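PDB 6ULO: DUF7790 domain-containing protein, which is of unknown function but has a Rossmann-like alpha/beta domain and is probably anchored to the membrane by a transmembrane helix. Local coordinates for residues D54-H59 against Y278-I283; L63-V68 against P244-S249. All blocks are in the same frame, centred on the assembly; numbering follows the deposited sequence.

Contact 1. Residues D54-H59 against Y278-I283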
ATOM      1  N   ASP A  54      12.382  -5.178  -1.990  1.00 11.58           N
ATOM      2  CA  ASP A  54      12.753  -6.550  -1.714  1.00 11.95           C
ATOM      3  C   ASP A  54      13.410  -6.727  -0.352  1.00 11.10           C
ATOM      4  O   ASP A  54      13.389  -7.838   0.189  1.00 12.18           O
ATOM      5  CB  ASP A  54      13.689  -7.098  -2.802  1.00 12.88           C
ATOM      6  CG  ASP A  54      14.951  -6.267  -2.995  1.00 13.28           C
ATOM      7  OD1 ASP A  54      14.844  -5.052  -3.316  1.00 12.19           O
ATOM      8  OD2 ASP A  54      16.052  -6.830  -2.835  1.00 14.34           O
ATOM      9  N   LEU A  55      13.985  -5.664   0.225  1.00 11.96           N
ATOM     10  CA  LEU A  55      14.541  -5.786   1.573  1.00 12.28           C
ATOM     11  C   LEU A  55      13.472  -6.140   2.593  1.00 12.11           C
ATOM     12  O   LEU A  55      13.793  -6.619   3.681  1.00 13.26           O
ATOM     13  CB  LEU A  55      15.211  -4.482   1.987  1.00 12.23           C
ATOM     14  CG  LEU A  55      16.434  -4.112   1.137  1.00 13.39           C
ATOM     15  CD1 LEU A  55      16.882  -2.693   1.524  1.00 15.40           C
ATOM     16  CD2 LEU A  55      17.573  -5.117   1.340  1.00 14.36           C
ATOM     17  N   LEU A  56      12.201  -5.906   2.273  1.00 11.41           N
ATOM     18  CA  LEU A  56      11.115  -6.209   3.200  1.00 12.46           C
ATOM     19  C   LEU A  56      10.765  -7.683   3.234  1.00 11.55           C
ATOM     20  O   LEU A  56      10.100  -8.113   4.185  1.00 12.71           O
ATOM     21  CB  LEU A  56       9.866  -5.441   2.778  1.00 13.01           C
ATOM     22  CG  LEU A  56       9.991  -3.917   2.796  1.00 12.89           C
ATOM     23  CD1 LEU A  56       8.758  -3.301   2.190  1.00 13.16           C
ATOM     24  CD2 LEU A  56      10.262  -3.394   4.216  1.00 13.60           C
ATOM     25  N   ILE A  57      11.133  -8.457   2.193  1.00 11.79           N
ATOM     26  CA  ILE A  57      10.646  -9.833   2.078  1.00 12.45           C
ATOM     27  C   ILE A  57      10.769 -10.641   3.363  1.00 13.76           C
ATOM     28  O   ILE A  57       9.772 -11.226   3.788  1.00 13.61           O
ATOM     29  CB  ILE A  57      11.258 -10.530   0.860  1.00 13.59           C
ATOM     30  CG1 ILE A  57      10.792  -9.857  -0.436  1.00 13.29           C
ATOM     31  CG2 ILE A  57      10.886 -12.038   0.885  1.00 14.89           C
ATOM     32  CD1 ILE A  57      11.582 -10.328  -1.657  1.00 14.45           C
ATOM     33  N   PRO A  58      11.924 -10.729   4.010  1.00 14.31           N
ATOM     34  CA  PRO A  58      12.013 -11.603   5.194  1.00 15.60           C
ATOM     35  C   PRO A  58      11.164 -11.122   6.350  1.00 15.59           C
ATOM     36  O   PRO A  58      10.811 -11.939   7.207  1.00 17.59           O
ATOM     37  CB  PRO A  58      13.504 -11.592   5.561  1.00 16.56           C
ATOM     38  CG  PRO A  58      14.155 -10.554   4.698  1.00 17.46           C
ATOM     39  CD  PRO A  58      13.236 -10.212   3.566  1.00 13.91           C
ATOM     40  N   HIS A  59      10.841  -9.830   6.394  1.00 13.74           N
ATOM     41  CA  HIS A  59       9.987  -9.278   7.445  1.00 13.97           C
ATOM     42  C   HIS A  59       8.508  -9.498   7.191  1.00 14.12           C
ATOM     43  O   HIS A  59       7.759  -9.801   8.131  1.00 14.81           O
ATOM     44  CB  HIS A  59      10.278  -7.790   7.581  1.00 13.50           C
ATOM     45  CG  HIS A  59      11.687  -7.517   7.972  1.00 14.11           C
ATOM     46  ND1 HIS A  59      12.136  -7.700   9.260  1.00 16.29           N
ATOM     47  CD2 HIS A  59      12.761  -7.130   7.240  1.00 15.77           C
ATOM     48  CE1 HIS A  59      13.425  -7.430   9.305  1.00 15.59           C
ATOM     49  NE2 HIS A  59      13.826  -7.080   8.097  1.00 15.97           N
ATOM     50  N   TYR A 278      14.651   1.949   4.675  1.00 11.69           N
ATOM     51  CA  TYR A 278      13.416   1.205   4.920  1.00 11.60           C
ATOM     52  C   TYR A 278      13.307   0.913   6.407  1.00 11.79           C
ATOM     53  O   TYR A 278      14.326   0.775   7.100  1.00 12.71           O
ATOM     54  CB  TYR A 278      13.435  -0.102   4.082  1.00 12.60           C
ATOM     55  CG  TYR A 278      13.399   0.233   2.617  1.00 12.26           C
ATOM     56  CD1 TYR A 278      12.209   0.163   1.892  1.00 12.08           C
ATOM     57  CD2 TYR A 278      14.552   0.679   1.945  1.00 12.13           C
ATOM     58  CE1 TYR A 278      12.176   0.543   0.557  1.00 11.81           C
ATOM     59  CE2 TYR A 278      14.521   1.070   0.620  1.00 12.37           C
ATOM     60  CZ  TYR A 278      13.326   0.989  -0.069  1.00 11.69           C
ATOM     61  OH  TYR A 278      13.275   1.388  -1.376  1.00 12.49           O
ATOM     62  N   CYS A 279      12.089   0.753   6.903  1.00 12.41           N
ATOM     63  CA  CYS A 279      11.908   0.523   8.326  1.00 12.81           C
ATOM     64  C   CYS A 279      10.655  -0.317   8.559  1.00 12.17           C
ATOM     65  O   CYS A 279       9.584  -0.040   7.993  1.00 12.65           O
ATOM     66  CB  CYS A 279      11.804   1.865   9.043  1.00 14.00           C
ATOM     67  SG  CYS A 279      11.547   1.771  10.823  1.00 14.93           S
ATOM     68  N   VAL A 280      10.788  -1.338   9.403  1.00 12.22           N
ATOM     69  CA  VAL A 280       9.633  -2.089   9.898  1.00 12.79           C
ATOM     70  C   VAL A 280       9.563  -1.944  11.420  1.00 12.19           C
ATOM     71  O   VAL A 280      10.563  -1.657  12.088  1.00 14.05           O
ATOM     72  CB  VAL A 280       9.646  -3.572   9.469  1.00 13.65           C
ATOM     73  CG1 VAL A 280       9.624  -3.645   7.981  1.00 14.16           C
ATOM     74  CG2 VAL A 280      10.860  -4.284  10.035  1.00 15.95           C
ATOM     75  N   GLN A 281       8.370  -2.169  11.964  1.00 12.63           N
ATOM     76  CA  GLN A 281       8.124  -1.955  13.385  1.00 13.47           C
ATOM     77  C   GLN A 281       6.833  -2.673  13.712  1.00 13.24           C
ATOM     78  O   GLN A 281       5.834  -2.479  13.017  1.00 13.14           O
ATOM     79  CB  GLN A 281       7.951  -0.456  13.660  1.00 12.55           C
ATOM     80  CG  GLN A 281       7.542  -0.100  15.075  1.00 13.53           C
ATOM     81  CD  GLN A 281       7.479   1.402  15.310  1.00 13.41           C
ATOM     82  OE1 GLN A 281       7.396   2.197  14.353  1.00 14.69           O
ATOM     83  NE2 GLN A 281       7.527   1.800  16.584  1.00 14.85           N
ATOM     84  N   LYS A 282       6.811  -3.473  14.763  1.00 12.69           N
ATOM     85  CA  LYS A 282       5.527  -4.089  15.113  1.00 13.46           C
ATOM     86  C   LYS A 282       4.480  -3.014  15.377  1.00 13.92           C
ATOM     87  O   LYS A 282       4.767  -1.995  16.014  1.00 14.21           O
ATOM     88  CB  LYS A 282       5.680  -5.006  16.335  1.00 14.76           C
ATOM     89  CG  LYS A 282       6.309  -6.370  16.004  1.00 18.81           C
ATOM     90  CD  LYS A 282       6.391  -7.279  17.211  1.00 23.37           C
ATOM     91  CE  LYS A 282       6.800  -8.693  16.814  1.00 26.79           C
ATOM     92  NZ  LYS A 282       6.941  -9.589  17.984  1.00 29.91           N
ATOM     93  N   ILE A 283       3.249  -3.232  14.882  1.00 14.15           N
ATOM     94  CA  ILE A 283       2.204  -2.230  15.130  1.00 13.55           C
ATOM     95  C   ILE A 283       1.961  -2.049  16.625  1.00 14.13           C
ATOM     96  O   ILE A 283       1.745  -0.927  17.100  1.00 13.68           O
ATOM     97  CB  ILE A 283       0.898  -2.549  14.382  1.00 13.55           C
ATOM     98  CG1 ILE A 283       1.136  -2.757  12.898  1.00 14.57           C
ATOM     99  CG2 ILE A 283      -0.061  -1.407  14.547  1.00 14.87           C
ATOM    100  CD1 ILE A 283      -0.129  -3.071  12.106  1.00 14.16           C
TER
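Val280 turns CG1 anti to its carbonyl carbon (chi1 -60°), which sends CG1 toward Leu56 and CG2 toward His59. His59 has a similar first torsion, and its chi2 of -76° turns the flat of the imidazole to the strand. Val280 CG2 therefore sits over one face of the ring as a CH-pi contact, 4.0 Å from the centroid of the His59 ring. The methyl is displaced toward the rim, closest to ND1. The carbonyl O of Leu55 lies in plane at the edge of the same ring. Deeper in, Leu56 CD2 meets Val280 CG1 at 3.8 Å. The touch is methyl against methyl, and the two side chains run past each other in opposite senses. Leu55 reaches Tyr278 more loosely, with CD1 4.1 Å from Tyr278 CD2, and the two side chains cross at about a right angle. The tyrosine is tied at its far end, where OH is hydrogen-bonded to Arg52 N. The contact is buried, apolar packing. It lays the 3-10 turn and short helix 57-60 on strand 277-282. Leu56 also touches Val252 of strand 249-255, and His59 reaches Ile315 and Val317 of strand 315-318.

Contact 2. Residues L63-V68 against P244-S249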
ATOM      1  N   LEU A  63       2.938 -12.872   6.668  1.00 14.60           N
ATOM      2  CA  LEU A  63       2.268 -12.279   7.834  1.00 14.93           C
ATOM      3  C   LEU A  63       0.750 -12.414   7.784  1.00 14.98           C
ATOM      4  O   LEU A  63       0.105 -12.460   8.839  1.00 16.34           O
ATOM      5  CB  LEU A  63       2.642 -10.805   7.972  1.00 15.81           C
ATOM      6  CG  LEU A  63       4.027 -10.527   8.501  1.00 17.22           C
ATOM      7  CD1 LEU A  63       4.214  -9.027   8.573  1.00 17.48           C
ATOM      8  CD2 LEU A  63       4.245 -11.160   9.854  1.00 19.25           C
ATOM      9  N   GLY A  64       0.164 -12.451   6.585  1.00 14.45           N
ATOM     10  CA  GLY A  64      -1.261 -12.673   6.413  1.00 14.67           C
ATOM     11  C   GLY A  64      -2.069 -11.543   7.044  1.00 13.74           C
ATOM     12  O   GLY A  64      -1.619 -10.393   7.165  1.00 13.90           O
ATOM     13  N   ASN A  65      -3.293 -11.884   7.450  1.00 13.79           N
ATOM     14  CA  ASN A  65      -4.223 -10.909   8.007  1.00 12.83           C
ATOM     15  C   ASN A  65      -4.529  -9.795   7.012  1.00 11.74           C
ATOM     16  O   ASN A  65      -4.323  -9.985   5.805  1.00 12.20           O
ATOM     17  CB  ASN A  65      -3.730 -10.391   9.360  1.00 14.18           C
ATOM     18  CG  ASN A  65      -3.768 -11.490  10.420  1.00 16.15           C
ATOM     19  OD1 ASN A  65      -4.812 -12.071  10.677  1.00 17.19           O
ATOM     20  ND2 ASN A  65      -2.639 -11.794  11.000  1.00 20.28           N
ATOM     21  N   VAL A  66      -5.061  -8.665   7.469  1.00 11.65           N
ATOM     22  CA  VAL A  66      -5.494  -7.615   6.545  1.00 11.43           C
ATOM     23  C   VAL A  66      -4.327  -6.686   6.219  1.00 11.63           C
ATOM     24  O   VAL A  66      -3.461  -6.413   7.062  1.00 13.18           O
ATOM     25  CB  VAL A  66      -6.728  -6.870   7.112  1.00 11.83           C
ATOM     26  CG1 VAL A  66      -7.158  -5.713   6.212  1.00 13.28           C
ATOM     27  CG2 VAL A  66      -7.868  -7.869   7.303  1.00 12.61           C
ATOM     28  N   TYR A  67      -4.303  -6.152   5.000  1.00 10.68           N
ATOM     29  CA  TYR A  67      -3.289  -5.195   4.574  1.00 10.58           C
ATOM     30  C   TYR A  67      -3.956  -3.829   4.467  1.00 10.31           C
ATOM     31  O   TYR A  67      -5.042  -3.735   3.879  1.00 10.44           O
ATOM     32  CB  TYR A  67      -2.773  -5.614   3.179  1.00 11.06           C
ATOM     33  CG  TYR A  67      -1.651  -4.740   2.690  1.00  9.87           C
ATOM     34  CD1 TYR A  67      -0.344  -5.172   2.780  1.00 10.54           C
ATOM     35  CD2 TYR A  67      -1.887  -3.477   2.169  1.00 10.36           C
ATOM     36  CE1 TYR A  67       0.717  -4.378   2.357  1.00 10.20           C
ATOM     37  CE2 TYR A  67      -0.828  -2.677   1.740  1.00 10.46           C
ATOM     38  CZ  TYR A  67       0.471  -3.148   1.847  1.00 10.00           C
ATOM     39  OH  TYR A  67       1.533  -2.374   1.442  1.00 11.00           O
ATOM     40  N   VAL A  68      -3.312  -2.763   4.986  1.00  9.99           N
ATOM     41  CA  VAL A  68      -3.753  -1.377   4.771  1.00  9.60           C
ATOM     42  C   VAL A  68      -2.565  -0.583   4.248  1.00  9.89           C
ATOM     43  O   VAL A  68      -1.489  -0.642   4.847  1.00 10.57           O
ATOM     44  CB  VAL A  68      -4.240  -0.737   6.083  1.00 10.12           C
ATOM     45  CG1 VAL A  68      -4.670   0.710   5.839  1.00 11.53           C
ATOM     46  CG2 VAL A  68      -5.353  -1.608   6.690  1.00 11.48           C
ATOM     47  N   PRO A 244      -7.251  -3.293  15.316  1.00 13.47           N
ATOM     48  CA  PRO A 244      -6.982  -4.637  15.848  1.00 14.22           C
ATOM     49  C   PRO A 244      -5.775  -5.211  15.115  1.00 14.71           C
ATOM     50  O   PRO A 244      -5.682  -5.103  13.891  1.00 15.62           O
ATOM     51  CB  PRO A 244      -8.267  -5.399  15.513  1.00 14.16           C
ATOM     52  CG  PRO A 244      -8.760  -4.742  14.263  1.00 14.36           C
ATOM     53  CD  PRO A 244      -8.380  -3.279  14.363  1.00 14.53           C
ATOM     54  N   VAL A 245      -4.829  -5.774  15.871  1.00 15.17           N
ATOM     55  CA  VAL A 245      -3.563  -6.218  15.299  1.00 16.78           C
ATOM     56  C   VAL A 245      -3.192  -7.588  15.839  1.00 19.42           C
ATOM     57  O   VAL A 245      -3.672  -8.020  16.884  1.00 21.06           O
ATOM     58  CB  VAL A 245      -2.423  -5.207  15.561  1.00 17.08           C
ATOM     59  CG1 VAL A 245      -2.788  -3.860  14.987  1.00 17.43           C
ATOM     60  CG2 VAL A 245      -2.151  -5.080  17.055  1.00 18.16           C
ATOM     61  N   SER A 246      -2.371  -8.295  15.063  1.00 22.24           N
ATOM     62  CA  SER A 246      -1.749  -9.544  15.471  1.00 24.63           C
ATOM     63  C   SER A 246      -0.422  -9.245  16.169  1.00 23.83           C
ATOM     64  O   SER A 246       0.147  -8.162  16.021  1.00 20.83           O
ATOM     65  CB  SER A 246      -1.506 -10.444  14.245  1.00 26.66           C
ATOM     66  OG  SER A 246      -0.608  -9.874  13.283  1.00 28.00           O
ATOM     67  N   GLU A 247       0.073 -10.229  16.931  1.00 25.48           N
ATOM     68  CA  GLU A 247       1.374 -10.088  17.580  1.00 25.85           C
ATOM     69  C   GLU A 247       2.472  -9.777  16.568  1.00 21.97           C
ATOM     70  O   GLU A 247       3.411  -9.020  16.859  1.00 22.22           O
ATOM     71  CB  GLU A 247       1.716 -11.374  18.347  1.00 30.86           C
ATOM     72  CG  GLU A 247       2.979 -11.290  19.193  1.00 35.66           C
ATOM     73  CD  GLU A 247       4.285 -11.500  18.416  1.00 39.36           C
ATOM     74  OE1 GLU A 247       4.270 -12.152  17.342  1.00 40.22           O
ATOM     75  OE2 GLU A 247       5.340 -11.005  18.893  1.00 40.99           O
ATOM     76  N   SER A 248       2.380 -10.350  15.376  1.00 18.23           N
ATOM     77  CA  SER A 248       3.435 -10.222  14.376  1.00 17.15           C
ATOM     78  C   SER A 248       3.203  -9.063  13.415  1.00 15.49           C
ATOM     79  O   SER A 248       4.066  -8.779  12.595  1.00 16.80           O
ATOM     80  CB  SER A 248       3.537 -11.512  13.569  1.00 20.03           C
ATOM     81  OG  SER A 248       2.318 -11.737  12.886  1.00 21.60           O
ATOM     82  N   SER A 249       2.093  -8.350  13.543  1.00 14.39           N
ATOM     83  CA  SER A 249       1.716  -7.303  12.593  0.55 13.78           C
ATOM     84  C   SER A 249       2.790  -6.224  12.523  1.00 13.69           C
ATOM     85  O   SER A 249       3.340  -5.828  13.559  1.00 13.63           O
ATOM     86  CB  SER A 249       0.410  -6.645  13.057  0.55 13.02           C
ATOM     87  OG  SER A 249      -0.633  -7.595  13.211  0.55 12.65           O
TER
HETATM   88  O   HOH W   1       0.244 -10.710  11.054  1.00 26.86           O
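Ser246 CB and OG approach the nitrogen end of the Asn65 side-chain amide obliquely, raised from its plane and beyond ND2, with OG 3.6 Å from Asn65 ND2. Water 1, by contrast, lies close to that plane and accepts a hydrogen bond from ND2. The setting is a Rossmann-like alpha/beta sheet, at the edge where strands 66-69 and 249-255 begin. In such folds cofactors usually bind at the other edge, where the parallel strands end, so this is probably structural packing. On one side is the loop leading into strand 66-69. Gly64 and Asn65 both have positive phi there, and the loop bends so that the Leu63 carbonyl and the Asn65 side chain approach the same spot. On the other side, Ser246 to Ser249 form a type I beta turn, closed by Ser249 N to Ser246 O. The direct contact is mainly apolar against polar: Leu63 CD2 packs on Ser248, 3.6 Å from both its O and its OG. Leu63 CG lies anti to the carbonyl carbon (chi1 -75°), which carries the methyl to the turn. Leu63 also touches Ile220 of strand 218-222. The polar join is made by water 1. It has four hydrogen-bond partners: Asn65 ND2, Ser246 OG, Ser248 OG and Leu63 O. The link to Ser246 OG is unusually short, and its length is doubtful. The water donates to Leu63 O over 2.8 Å and lies 3.0 Å from Ser248 OG.

In the fold
Contacts 1 and 2 lie about 13 Å apart, centre to centre, in one chain and on the same mixed eight-stranded sheet. Their segments come in the order 54-59, 63-68, 244-249, 278-283, so both segments of contact 2 fall between those of contact 1. Helix 57-60 is followed, after a short loop, by strand 66-69. Later in the chain, strand 249-255 lies beside the antiparallel strand 277-282. The two contacts meet where that strand gives way to helix 283-291: Ile283 N probably hydrogen-bonds to Ser249 O, at 2.9 Å, and Ile283 packs on Val245. Together they tie the early part of the domain to its later strands.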